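Local coordinates for putative phosphomannomutase (Thermus thermophilus, PDB 1TUO), which probably interconverts phosphorylated sugars as a magnesium-dependent mutase of the phosphohexose mutase family, moving phosphate between positions on the sugar, at residues A10-R13 with G18-G21; R25-A30 with Q114-K119; L297-E302 with T377-A382. All blocks are in the same frame, centred on the assembly; numbering follows the deposited sequence.

Contact 1: A10-R13 with G18-G21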
ATOM      1  N   ALA A  10     -19.726 -23.724  -3.271  1.00 52.20           N
ATOM      2  CA  ALA A  10     -18.361 -23.312  -2.983  1.00 50.16           C
ATOM      3  C   ALA A  10     -18.319 -22.342  -1.809  1.00 48.67           C
ATOM      4  O   ALA A  10     -18.860 -21.241  -1.884  1.00 47.83           O
ATOM      5  CB  ALA A  10     -17.745 -22.660  -4.213  1.00 50.05           C
ATOM      6  N   PRO A  11     -17.679 -22.746  -0.701  1.00 47.36           N
ATOM      7  CA  PRO A  11     -17.589 -21.869   0.469  1.00 46.47           C
ATOM      8  C   PRO A  11     -16.668 -20.682   0.184  1.00 44.99           C
ATOM      9  O   PRO A  11     -15.543 -20.857  -0.280  1.00 44.60           O
ATOM     10  CB  PRO A  11     -17.039 -22.796   1.549  1.00 47.20           C
ATOM     11  CG  PRO A  11     -16.171 -23.733   0.765  1.00 47.79           C
ATOM     12  CD  PRO A  11     -17.035 -24.045  -0.436  1.00 47.53           C
ATOM     13  N   ILE A  12     -17.159 -19.478   0.456  1.00 43.22           N
ATOM     14  CA  ILE A  12     -16.385 -18.265   0.219  1.00 42.25           C
ATOM     15  C   ILE A  12     -15.693 -17.790   1.490  1.00 43.24           C
ATOM     16  O   ILE A  12     -16.289 -17.073   2.298  1.00 43.55           O
ATOM     17  CB  ILE A  12     -17.287 -17.131  -0.307  1.00 40.65           C
ATOM     18  CG1 ILE A  12     -17.912 -17.541  -1.642  1.00 40.03           C
ATOM     19  CG2 ILE A  12     -16.481 -15.855  -0.466  1.00 39.96           C
ATOM     20  CD1 ILE A  12     -18.906 -16.542  -2.184  1.00 39.26           C
ATOM     21  N   ARG A  13     -14.437 -18.187   1.665  1.00 43.18           N
ATOM     22  CA  ARG A  13     -13.672 -17.797   2.845  1.00 43.86           C
ATOM     23  C   ARG A  13     -12.794 -16.587   2.540  1.00 43.66           C
ATOM     24  O   ARG A  13     -12.103 -16.550   1.522  1.00 43.25           O
ATOM     25  CB  ARG A  13     -12.790 -18.956   3.318  1.00 45.09           C
ATOM     26  CG  ARG A  13     -13.525 -20.279   3.471  1.00 46.85           C
ATOM     27  CD  ARG A  13     -12.633 -21.338   4.107  1.00 47.78           C
ATOM     28  NE  ARG A  13     -13.255 -22.661   4.088  1.00 49.79           N
ATOM     29  CZ  ARG A  13     -14.422 -22.954   4.656  1.00 49.98           C
ATOM     30  NH1 ARG A  13     -14.902 -24.189   4.581  1.00 50.43           N
ATOM     31  NH2 ARG A  13     -15.110 -22.019   5.299  1.00 49.63           N
ATOM     32  N   GLY A  18     -11.373  -8.975   3.141  1.00 49.05           N
ATOM     33  CA  GLY A  18     -11.914  -9.222   1.817  1.00 44.84           C
ATOM     34  C   GLY A  18     -11.814 -10.634   1.275  1.00 42.56           C
ATOM     35  O   GLY A  18     -11.466 -11.583   1.979  1.00 42.84           O
ATOM     36  N   PHE A  19     -12.141 -10.758  -0.004  1.00 37.90           N
ATOM     37  CA  PHE A  19     -12.101 -12.024  -0.706  1.00 34.03           C
ATOM     38  C   PHE A  19     -11.219 -11.833  -1.927  1.00 30.98           C
ATOM     39  O   PHE A  19     -11.160 -10.747  -2.493  1.00 30.41           O
ATOM     40  CB  PHE A  19     -13.507 -12.423  -1.150  1.00 34.17           C
ATOM     41  CG  PHE A  19     -13.546 -13.661  -1.993  1.00 35.87           C
ATOM     42  CD1 PHE A  19     -13.201 -14.896  -1.456  1.00 35.23           C
ATOM     43  CD2 PHE A  19     -13.915 -13.592  -3.332  1.00 36.13           C
ATOM     44  CE1 PHE A  19     -13.222 -16.046  -2.242  1.00 36.55           C
ATOM     45  CE2 PHE A  19     -13.939 -14.734  -4.124  1.00 35.38           C
ATOM     46  CZ  PHE A  19     -13.592 -15.964  -3.578  1.00 36.43           C
ATOM     47  N   ARG A  20     -10.519 -12.886  -2.322  1.00 27.46           N
ATOM     48  CA  ARG A  20      -9.660 -12.807  -3.490  1.00 25.69           C
ATOM     49  C   ARG A  20      -9.737 -14.147  -4.195  1.00 24.58           C
ATOM     50  O   ARG A  20     -10.010 -15.170  -3.570  1.00 23.42           O
ATOM     51  CB  ARG A  20      -8.215 -12.518  -3.078  1.00 28.67           C
ATOM     52  CG  ARG A  20      -7.276 -12.267  -4.247  1.00 32.93           C
ATOM     53  CD  ARG A  20      -5.814 -12.252  -3.809  1.00 37.40           C
ATOM     54  NE  ARG A  20      -5.374 -13.562  -3.330  1.00 41.45           N
ATOM     55  CZ  ARG A  20      -4.132 -13.846  -2.945  1.00 43.54           C
ATOM     56  NH1 ARG A  20      -3.607 -13.507  -1.780  1.00 44.56           N
ATOM     57  NH2 ARG A  20      -3.342 -14.239  -3.948  1.00 45.10           N
ATOM     58  N   GLY A  21      -9.512 -14.137  -5.500  1.00 22.27           N
ATOM     59  CA  GLY A  21      -9.541 -15.378  -6.246  1.00 20.95           C
ATOM     60  C   GLY A  21      -9.123 -15.122  -7.674  1.00 20.10           C
ATOM     61  O   GLY A  21      -8.895 -13.976  -8.065  1.00 19.43           O
TER
HETATM   62  O   HOH W   1     -10.086 -15.039  -0.222  1.00 41.11           O
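Phe19, which has the most surface buried by the contact, sets its ring against residues 10-13, where Ile12 and the carbonyl of Arg13 meet it from two directions. The methyl CG2 of Ile12 lies over one face of the ring, displaced toward the rim, and forms a CH-pi contact with it, 3.9 Å from the centroid and 24° off the ring normal. Its nearest ring atom is CD1 of Phe19, 3.6 Å from Ile12 CG2. With CG1 anti to the carbonyl carbon (chi1 -62°), CG2 is the branch opposite the backbone N, and it is this methyl that meets the ring; the two side chains cross at about a right angle. Arg13 takes part through its backbone: its carbonyl O reaches CD1 of Phe19 at the edge of the ring and in its plane, also at 3.6 Å. The same oxygen accepts a hydrogen bond from water 1 (3.1 Å), which in turn accepts one from the backbone N of Arg20 at 3.0 Å, so a single water joins the loop to the strand 19-22. Beyond the contact, Ile12 and Phe19 both pack on Thr31 of helix 29-45, and Phe19 also touches Phe27. With an alanine in place of Phe19, the Ile12 methyl would probably lose the ring face it rests on, and a gap would open beside strand 19-22, where the ring now lies against Ile12 and Thr31. The chemistry divides the work: an apolar methyl covers the aromatic face, whereas the polar carbonyl meets the ring's C-H rim and is bonded by water.

Contact 2: R25-A30 with Q114-K119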
ATOM      1  N   ARG A  25     -12.526 -18.402 -12.021  1.00 18.78           N
ATOM      2  CA  ARG A  25     -12.359 -19.668 -11.310  1.00 20.63           C
ATOM      3  C   ARG A  25     -13.131 -19.482 -10.009  1.00 20.30           C
ATOM      4  O   ARG A  25     -14.324 -19.786  -9.946  1.00 20.45           O
ATOM      5  CB  ARG A  25     -10.885 -19.967 -11.026  1.00 22.70           C
ATOM      6  CG  ARG A  25     -10.661 -21.332 -10.367  1.00 27.37           C
ATOM      7  CD  ARG A  25      -9.181 -21.691 -10.318  1.00 31.04           C
ATOM      8  NE  ARG A  25      -8.672 -22.035 -11.642  1.00 33.02           N
ATOM      9  CZ  ARG A  25      -7.465 -21.705 -12.091  1.00 35.06           C
ATOM     10  NH1 ARG A  25      -6.633 -21.016 -11.320  1.00 35.26           N
ATOM     11  NH2 ARG A  25      -7.089 -22.064 -13.314  1.00 34.35           N
ATOM     12  N   GLU A  26     -12.463 -18.954  -8.987  1.00 20.35           N
ATOM     13  CA  GLU A  26     -13.130 -18.699  -7.713  1.00 21.66           C
ATOM     14  C   GLU A  26     -13.823 -17.333  -7.751  1.00 19.99           C
ATOM     15  O   GLU A  26     -14.853 -17.136  -7.107  1.00 20.40           O
ATOM     16  CB  GLU A  26     -12.127 -18.718  -6.553  1.00 24.32           C
ATOM     17  CG  GLU A  26     -11.307 -19.991  -6.466  1.00 26.89           C
ATOM     18  CD  GLU A  26      -9.915 -19.807  -7.018  1.00 27.81           C
ATOM     19  OE1 GLU A  26      -9.725 -18.915  -7.871  1.00 26.50           O
ATOM     20  OE2 GLU A  26      -9.008 -20.558  -6.604  1.00 31.91           O
ATOM     21  N   PHE A  27     -13.259 -16.391  -8.503  1.00 19.23           N
ATOM     22  CA  PHE A  27     -13.848 -15.057  -8.584  1.00 18.69           C
ATOM     23  C   PHE A  27     -14.730 -14.941  -9.820  1.00 18.31           C
ATOM     24  O   PHE A  27     -14.263 -14.579 -10.901  1.00 20.02           O
ATOM     25  CB  PHE A  27     -12.765 -13.980  -8.624  1.00 18.66           C
ATOM     26  CG  PHE A  27     -13.256 -12.626  -8.188  1.00 19.78           C
ATOM     27  CD1 PHE A  27     -13.282 -12.290  -6.840  1.00 20.59           C
ATOM     28  CD2 PHE A  27     -13.755 -11.723  -9.113  1.00 19.96           C
ATOM     29  CE1 PHE A  27     -13.810 -11.060  -6.423  1.00 22.42           C
ATOM     30  CE2 PHE A  27     -14.285 -10.495  -8.707  1.00 19.59           C
ATOM     31  CZ  PHE A  27     -14.310 -10.168  -7.360  1.00 21.07           C
ATOM     32  N   THR A  28     -16.010 -15.256  -9.646  1.00 16.88           N
ATOM     33  CA  THR A  28     -16.979 -15.205 -10.732  1.00 18.16           C
ATOM     34  C   THR A  28     -18.089 -14.218 -10.392  1.00 18.47           C
ATOM     35  O   THR A  28     -18.183 -13.736  -9.255  1.00 18.01           O
ATOM     36  CB  THR A  28     -17.636 -16.583 -10.940  1.00 18.71           C
ATOM     37  OG1 THR A  28     -18.353 -16.939  -9.748  1.00 19.11           O
ATOM     38  CG2 THR A  28     -16.575 -17.645 -11.225  1.00 19.05           C
ATOM     39  N   PHE A  29     -18.939 -13.915 -11.365  1.00 17.22           N
ATOM     40  CA  PHE A  29     -20.041 -13.003 -11.082  1.00 18.16           C
ATOM     41  C   PHE A  29     -20.964 -13.659 -10.058  1.00 19.69           C
ATOM     42  O   PHE A  29     -21.571 -12.978  -9.226  1.00 19.97           O
ATOM     43  CB  PHE A  29     -20.801 -12.650 -12.358  1.00 19.08           C
ATOM     44  CG  PHE A  29     -20.109 -11.614 -13.192  1.00 18.42           C
ATOM     45  CD1 PHE A  29     -19.205 -11.980 -14.183  1.00 18.75           C
ATOM     46  CD2 PHE A  29     -20.314 -10.257 -12.936  1.00 17.92           C
ATOM     47  CE1 PHE A  29     -18.511 -11.009 -14.910  1.00 21.85           C
ATOM     48  CE2 PHE A  29     -19.625  -9.281 -13.654  1.00 18.81           C
ATOM     49  CZ  PHE A  29     -18.722  -9.654 -14.641  1.00 19.89           C
ATOM     50  N   ALA A  30     -21.060 -14.983 -10.113  1.00 18.39           N
ATOM     51  CA  ALA A  30     -21.894 -15.719  -9.165  1.00 20.28           C
ATOM     52  C   ALA A  30     -21.363 -15.510  -7.746  1.00 19.62           C
ATOM     53  O   ALA A  30     -22.139 -15.275  -6.813  1.00 19.89           O
ATOM     54  CB  ALA A  30     -21.894 -17.201  -9.508  1.00 21.56           C
ATOM     55  N   GLN A 114      -4.254 -12.287 -13.273  1.00 18.46           N
ATOM     56  CA  GLN A 114      -5.402 -13.185 -13.206  1.00 18.77           C
ATOM     57  C   GLN A 114      -6.236 -13.072 -11.935  1.00 18.65           C
ATOM     58  O   GLN A 114      -7.329 -13.626 -11.870  1.00 16.40           O
ATOM     59  CB  GLN A 114      -4.962 -14.649 -13.381  1.00 20.43           C
ATOM     60  CG  GLN A 114      -4.047 -15.166 -12.286  1.00 22.25           C
ATOM     61  CD  GLN A 114      -2.582 -14.929 -12.590  1.00 23.04           C
ATOM     62  OE1 GLN A 114      -2.218 -13.924 -13.199  1.00 25.12           O
ATOM     63  NE2 GLN A 114      -1.731 -15.856 -12.157  1.00 25.68           N
ATOM     64  N   TYR A 115      -5.733 -12.351 -10.935  1.00 16.66           N
ATOM     65  CA  TYR A 115      -6.466 -12.206  -9.680  1.00 17.33           C
ATOM     66  C   TYR A 115      -7.313 -10.953  -9.570  1.00 15.48           C
ATOM     67  O   TYR A 115      -6.999  -9.918 -10.146  1.00 17.33           O
ATOM     68  CB  TYR A 115      -5.513 -12.192  -8.481  1.00 19.03           C
ATOM     69  CG  TYR A 115      -4.762 -13.475  -8.266  1.00 22.39           C
ATOM     70  CD1 TYR A 115      -3.517 -13.681  -8.858  1.00 23.47           C
ATOM     71  CD2 TYR A 115      -5.294 -14.487  -7.468  1.00 23.16           C
ATOM     72  CE1 TYR A 115      -2.818 -14.868  -8.656  1.00 24.80           C
ATOM     73  CE2 TYR A 115      -4.607 -15.676  -7.261  1.00 25.70           C
ATOM     74  CZ  TYR A 115      -3.372 -15.859  -7.857  1.00 26.47           C
ATOM     75  OH  TYR A 115      -2.689 -17.036  -7.650  1.00 29.95           O
ATOM     76  N   LEU A 116      -8.392 -11.072  -8.809  1.00 17.13           N
ATOM     77  CA  LEU A 116      -9.264  -9.944  -8.530  1.00 16.76           C
ATOM     78  C   LEU A 116      -9.811 -10.232  -7.135  1.00 17.90           C
ATOM     79  O   LEU A 116      -9.659 -11.339  -6.610  1.00 17.65           O
ATOM     80  CB  LEU A 116     -10.381  -9.829  -9.575  1.00 17.18           C
ATOM     81  CG  LEU A 116     -11.111  -8.481  -9.723  1.00 22.29           C
ATOM     82  CD1 LEU A 116     -10.226  -7.309  -9.309  1.00 18.53           C
ATOM     83  CD2 LEU A 116     -11.564  -8.314 -11.169  1.00 21.34           C
ATOM     84  N   GLY A 117     -10.414  -9.234  -6.511  1.00 16.96           N
ATOM     85  CA  GLY A 117     -10.940  -9.459  -5.185  1.00 17.60           C
ATOM     86  C   GLY A 117     -11.745  -8.258  -4.779  1.00 16.12           C
ATOM     87  O   GLY A 117     -11.867  -7.302  -5.541  1.00 16.04           O
ATOM     88  N   VAL A 118     -12.318  -8.328  -3.588  1.00 17.75           N
ATOM     89  CA  VAL A 118     -13.091  -7.220  -3.070  1.00 17.79           C
ATOM     90  C   VAL A 118     -12.493  -6.864  -1.717  1.00 16.79           C
ATOM     91  O   VAL A 118     -12.327  -7.725  -0.854  1.00 18.90           O
ATOM     92  CB  VAL A 118     -14.580  -7.583  -2.897  1.00 18.12           C
ATOM     93  CG1 VAL A 118     -15.354  -6.350  -2.428  1.00 20.35           C
ATOM     94  CG2 VAL A 118     -15.156  -8.093  -4.219  1.00 21.10           C
ATOM     95  N   LYS A 119     -12.130  -5.600  -1.557  1.00 16.97           N
ATOM     96  CA  LYS A 119     -11.559  -5.121  -0.304  1.00 17.49           C
ATOM     97  C   LYS A 119     -12.519  -4.087   0.280  1.00 15.58           C
ATOM     98  O   LYS A 119     -12.816  -3.071  -0.355  1.00 16.80           O
ATOM     99  CB  LYS A 119     -10.185  -4.504  -0.550  1.00 19.29           C
ATOM    100  CG  LYS A 119      -9.112  -5.534  -0.901  1.00 24.32           C
ATOM    101  CD  LYS A 119      -7.721  -4.930  -0.806  1.00 26.18           C
ATOM    102  CE  LYS A 119      -6.642  -5.986  -0.921  1.00 29.75           C
ATOM    103  NZ  LYS A 119      -5.287  -5.383  -0.798  1.00 30.44           N
TER
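Apolar packing brings Phe27 against Leu116 and Val118, with the ring reaching over the backbone of strand 115-122. CG of Leu116 lies 3.9 Å from CE2 of Phe27. At the far end of the ring, CG2 of Val118 sits at the edge, in the ring plane, 3.9 Å from CZ of Phe27. The ring reaches the strand because CG of Phe27 is anti to the backbone N (chi1 -158°).

A CH-pi contact covers one face: CB of Leu116 stands 4.2 Å from the centroid of the Phe27 ring, 21° off the normal. The backbone N of Gly117 lies over the same face, also offset toward the rim.

Contact with the main chain completes the set. CE1 of Phe27 comes to 3.5 Å from CA of Gly117, and CD1 of Phe27 lies 3.8 Å from the carbonyl O of Leu116, an oxygen that pairs with Gly21 of strand 19-22. Phe64 of helix 61-75 meets Phe27 edge-to-face, adding a second aromatic ring to this buried cluster.

The chemistry is that of a buried aromatic side chain in domain I: the loop leading into helix 29-45 is held to the sheet by dispersion and ring-face contacts, with shape rather than charge setting the fit.

Contact 3: L297-E302 with T377-A382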
ATOM      1  N   LEU A 297      14.100   1.816  11.877  1.00 20.84           N
ATOM      2  CA  LEU A 297      13.041   2.712  12.338  1.00 20.84           C
ATOM      3  C   LEU A 297      13.059   2.750  13.866  1.00 21.40           C
ATOM      4  O   LEU A 297      12.959   3.825  14.472  1.00 21.55           O
ATOM      5  CB  LEU A 297      11.667   2.252  11.841  1.00 20.20           C
ATOM      6  CG  LEU A 297      10.496   3.169  12.218  1.00 22.16           C
ATOM      7  CD1 LEU A 297      10.766   4.590  11.729  1.00 22.17           C
ATOM      8  CD2 LEU A 297       9.216   2.629  11.605  1.00 22.36           C
ATOM      9  N   ASP A 298      13.191   1.580  14.491  1.00 20.87           N
ATOM     10  CA  ASP A 298      13.241   1.496  15.952  1.00 23.01           C
ATOM     11  C   ASP A 298      14.420   2.323  16.460  1.00 21.76           C
ATOM     12  O   ASP A 298      14.288   3.094  17.413  1.00 22.06           O
ATOM     13  CB  ASP A 298      13.436   0.047  16.418  1.00 24.42           C
ATOM     14  CG  ASP A 298      12.414  -0.903  15.832  1.00 27.69           C
ATOM     15  OD1 ASP A 298      11.715  -1.576  16.616  1.00 27.25           O
ATOM     16  OD2 ASP A 298      12.317  -0.984  14.590  1.00 28.88           O
ATOM     17  N   ARG A 299      15.574   2.154  15.816  1.00 21.99           N
ATOM     18  CA  ARG A 299      16.783   2.881  16.203  1.00 22.71           C
ATOM     19  C   ARG A 299      16.605   4.385  16.016  1.00 23.05           C
ATOM     20  O   ARG A 299      17.013   5.174  16.871  1.00 22.71           O
ATOM     21  CB  ARG A 299      17.992   2.385  15.389  1.00 24.62           C
ATOM     22  CG  ARG A 299      19.310   3.132  15.659  1.00 26.30           C
ATOM     23  CD  ARG A 299      19.737   3.060  17.125  1.00 29.72           C
ATOM     24  NE  ARG A 299      20.222   1.737  17.516  1.00 32.50           N
ATOM     25  CZ  ARG A 299      21.424   1.251  17.216  1.00 33.28           C
ATOM     26  NH1 ARG A 299      22.289   1.977  16.513  1.00 33.20           N
ATOM     27  NH2 ARG A 299      21.768   0.035  17.626  1.00 33.02           N
ATOM     28  N   LEU A 300      15.986   4.788  14.908  1.00 23.33           N
ATOM     29  CA  LEU A 300      15.776   6.212  14.660  1.00 24.72           C
ATOM     30  C   LEU A 300      14.924   6.792  15.790  1.00 24.81           C
ATOM     31  O   LEU A 300      15.194   7.886  16.292  1.00 24.99           O
ATOM     32  CB  LEU A 300      15.076   6.425  13.314  1.00 25.40           C
ATOM     33  CG  LEU A 300      14.992   7.863  12.794  1.00 27.34           C
ATOM     34  CD1 LEU A 300      16.395   8.383  12.479  1.00 26.39           C
ATOM     35  CD2 LEU A 300      14.126   7.907  11.538  1.00 28.09           C
ATOM     36  N   GLY A 301      13.905   6.041  16.191  1.00 24.41           N
ATOM     37  CA  GLY A 301      13.029   6.484  17.259  1.00 25.47           C
ATOM     38  C   GLY A 301      13.729   6.617  18.599  1.00 25.91           C
ATOM     39  O   GLY A 301      13.448   7.543  19.356  1.00 24.82           O
ATOM     40  N   GLU A 302      14.635   5.695  18.910  1.00 26.56           N
ATOM     41  CA  GLU A 302      15.344   5.777  20.179  1.00 28.45           C
ATOM     42  C   GLU A 302      16.372   6.907  20.132  1.00 28.70           C
ATOM     43  O   GLU A 302      16.587   7.611  21.126  1.00 28.90           O
ATOM     44  CB  GLU A 302      16.034   4.444  20.506  1.00 31.20           C
ATOM     45  CG  GLU A 302      17.296   4.160  19.710  1.00 36.34           C
ATOM     46  CD  GLU A 302      17.916   2.817  20.065  1.00 38.78           C
ATOM     47  OE1 GLU A 302      17.262   1.779  19.812  1.00 38.27           O
ATOM     48  OE2 GLU A 302      19.051   2.802  20.597  1.00 38.80           O
ATOM     49  N   THR A 377      21.260   6.814  12.780  1.00 21.94           N
ATOM     50  CA  THR A 377      20.985   5.542  13.454  1.00 21.42           C
ATOM     51  C   THR A 377      22.269   4.792  13.772  1.00 22.81           C
ATOM     52  O   THR A 377      22.296   3.960  14.680  1.00 23.61           O
ATOM     53  CB  THR A 377      20.113   4.595  12.595  1.00 21.28           C
ATOM     54  OG1 THR A 377      20.759   4.350  11.340  1.00 21.31           O
ATOM     55  CG2 THR A 377      18.740   5.198  12.352  1.00 19.73           C
ATOM     56  N   GLY A 378      23.321   5.080  13.014  1.00 22.66           N
ATOM     57  CA  GLY A 378      24.591   4.409  13.220  1.00 23.18           C
ATOM     58  C   GLY A 378      24.559   3.006  12.645  1.00 23.38           C
ATOM     59  O   GLY A 378      25.393   2.166  12.976  1.00 22.78           O
ATOM     60  N   LEU A 379      23.584   2.754  11.777  1.00 23.01           N
ATOM     61  CA  LEU A 379      23.424   1.439  11.164  1.00 24.75           C
ATOM     62  C   LEU A 379      23.413   1.504   9.643  1.00 25.67           C
ATOM     63  O   LEU A 379      23.029   2.519   9.058  1.00 26.84           O
ATOM     64  CB  LEU A 379      22.109   0.810  11.629  1.00 25.20           C
ATOM     65  CG  LEU A 379      21.907   0.590  13.131  1.00 25.87           C
ATOM     66  CD1 LEU A 379      20.467   0.162  13.390  1.00 26.57           C
ATOM     67  CD2 LEU A 379      22.887  -0.466  13.630  1.00 26.35           C
ATOM     68  N   THR A 380      23.843   0.415   9.010  1.00 25.54           N
ATOM     69  CA  THR A 380      23.840   0.309   7.557  1.00 27.44           C
ATOM     70  C   THR A 380      22.703  -0.659   7.238  1.00 26.69           C
ATOM     71  O   THR A 380      22.432  -1.576   8.012  1.00 27.23           O
ATOM     72  CB  THR A 380      25.173  -0.256   7.021  1.00 29.30           C
ATOM     73  OG1 THR A 380      26.233   0.669   7.309  1.00 32.74           O
ATOM     74  CG2 THR A 380      25.091  -0.476   5.520  1.00 31.61           C
ATOM     75  N   HIS A 381      22.045  -0.460   6.101  1.00 26.88           N
ATOM     76  CA  HIS A 381      20.908  -1.284   5.718  1.00 25.59           C
ATOM     77  C   HIS A 381      21.043  -2.051   4.413  1.00 25.77           C
ATOM     78  O   HIS A 381      21.492  -1.513   3.403  1.00 26.49           O
ATOM     79  CB  HIS A 381      19.652  -0.406   5.631  1.00 25.06           C
ATOM     80  CG  HIS A 381      18.476  -1.087   5.001  1.00 24.47           C
ATOM     81  ND1 HIS A 381      17.620  -1.904   5.708  1.00 24.31           N
ATOM     82  CD2 HIS A 381      18.028  -1.090   3.723  1.00 24.67           C
ATOM     83  CE1 HIS A 381      16.696  -2.381   4.893  1.00 24.18           C
ATOM     84  NE2 HIS A 381      16.921  -1.902   3.681  1.00 23.58           N
ATOM     85  N   ALA A 382      20.623  -3.311   4.451  1.00 24.25           N
ATOM     86  CA  ALA A 382      20.613  -4.190   3.285  1.00 25.66           C
ATOM     87  C   ALA A 382      19.442  -5.132   3.537  1.00 24.67           C
ATOM     88  O   ALA A 382      19.199  -5.531   4.676  1.00 23.61           O
ATOM     89  CB  ALA A 382      21.926  -4.970   3.175  1.00 26.58           C
TER
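The guanidinium of Arg299 has Leu379 over one face, with CD1 4.0 Å above the plane and over its centre, while the carbonyl O of Thr377 approaches NH1 from near the edge. That NH1 donates a hydrogen bond of 2.7 Å to Thr377 O. The donor lies almost in line with the C=O bond (175°), and the oxygen is tilted from the guanidinium plane. The hydrogen bond is bent at the hydrogen (137°). On the helix side, NE of Arg299 makes a long salt bridge of 3.5 Å with OE2 of Glu302, which is likely to help fix the turn of the group. The side chain folds back with bends at chi2 and chi3, and this doubled-up course lays its CG against CB of Thr377 at 3.5 Å.

Apolar contacts continue beside it: CG2 of Thr377 packs on the CD1 methyl of Leu300 at 4.0 Å. OG1 of Thr377 faces other partners, accepting from the backbone N of Leu379 (3.3 Å) in an ST turn and bonding to the carbonyl O of Val373.

Gly378, with positive phi, follows directly on helix 366-377, so Arg299 meets a backbone carbonyl where that helix ends. An arginine binding a helix's C-terminal carbonyl is a form of C-capping, and here it joins helix 296-304 of domain III to the link into the C-terminal domain.

From the N terminus, contact 1 closes a short loop, bringing 10-13 against strand 19-22 across four residues. Contact 2 opens soon afterwards, and its far partner, 114-119, returns more than eighty residues later, enclosing much of domain I. The three contacts follow in series, none nested or crossed. Contacts 1 and 2 nevertheless meet in one sheet, where strands 19-22 and 115-122 pair antiparallel and Phe19 O lies 2.9 Å from Val118 N, a probable hydrogen bond. Contact 3 closes a loop of similar length between domain III and the C-terminal domain. It lies on the opposite side of the chain's centre from contacts 1 and 2, its own centre about 40 Å from that of contact 1.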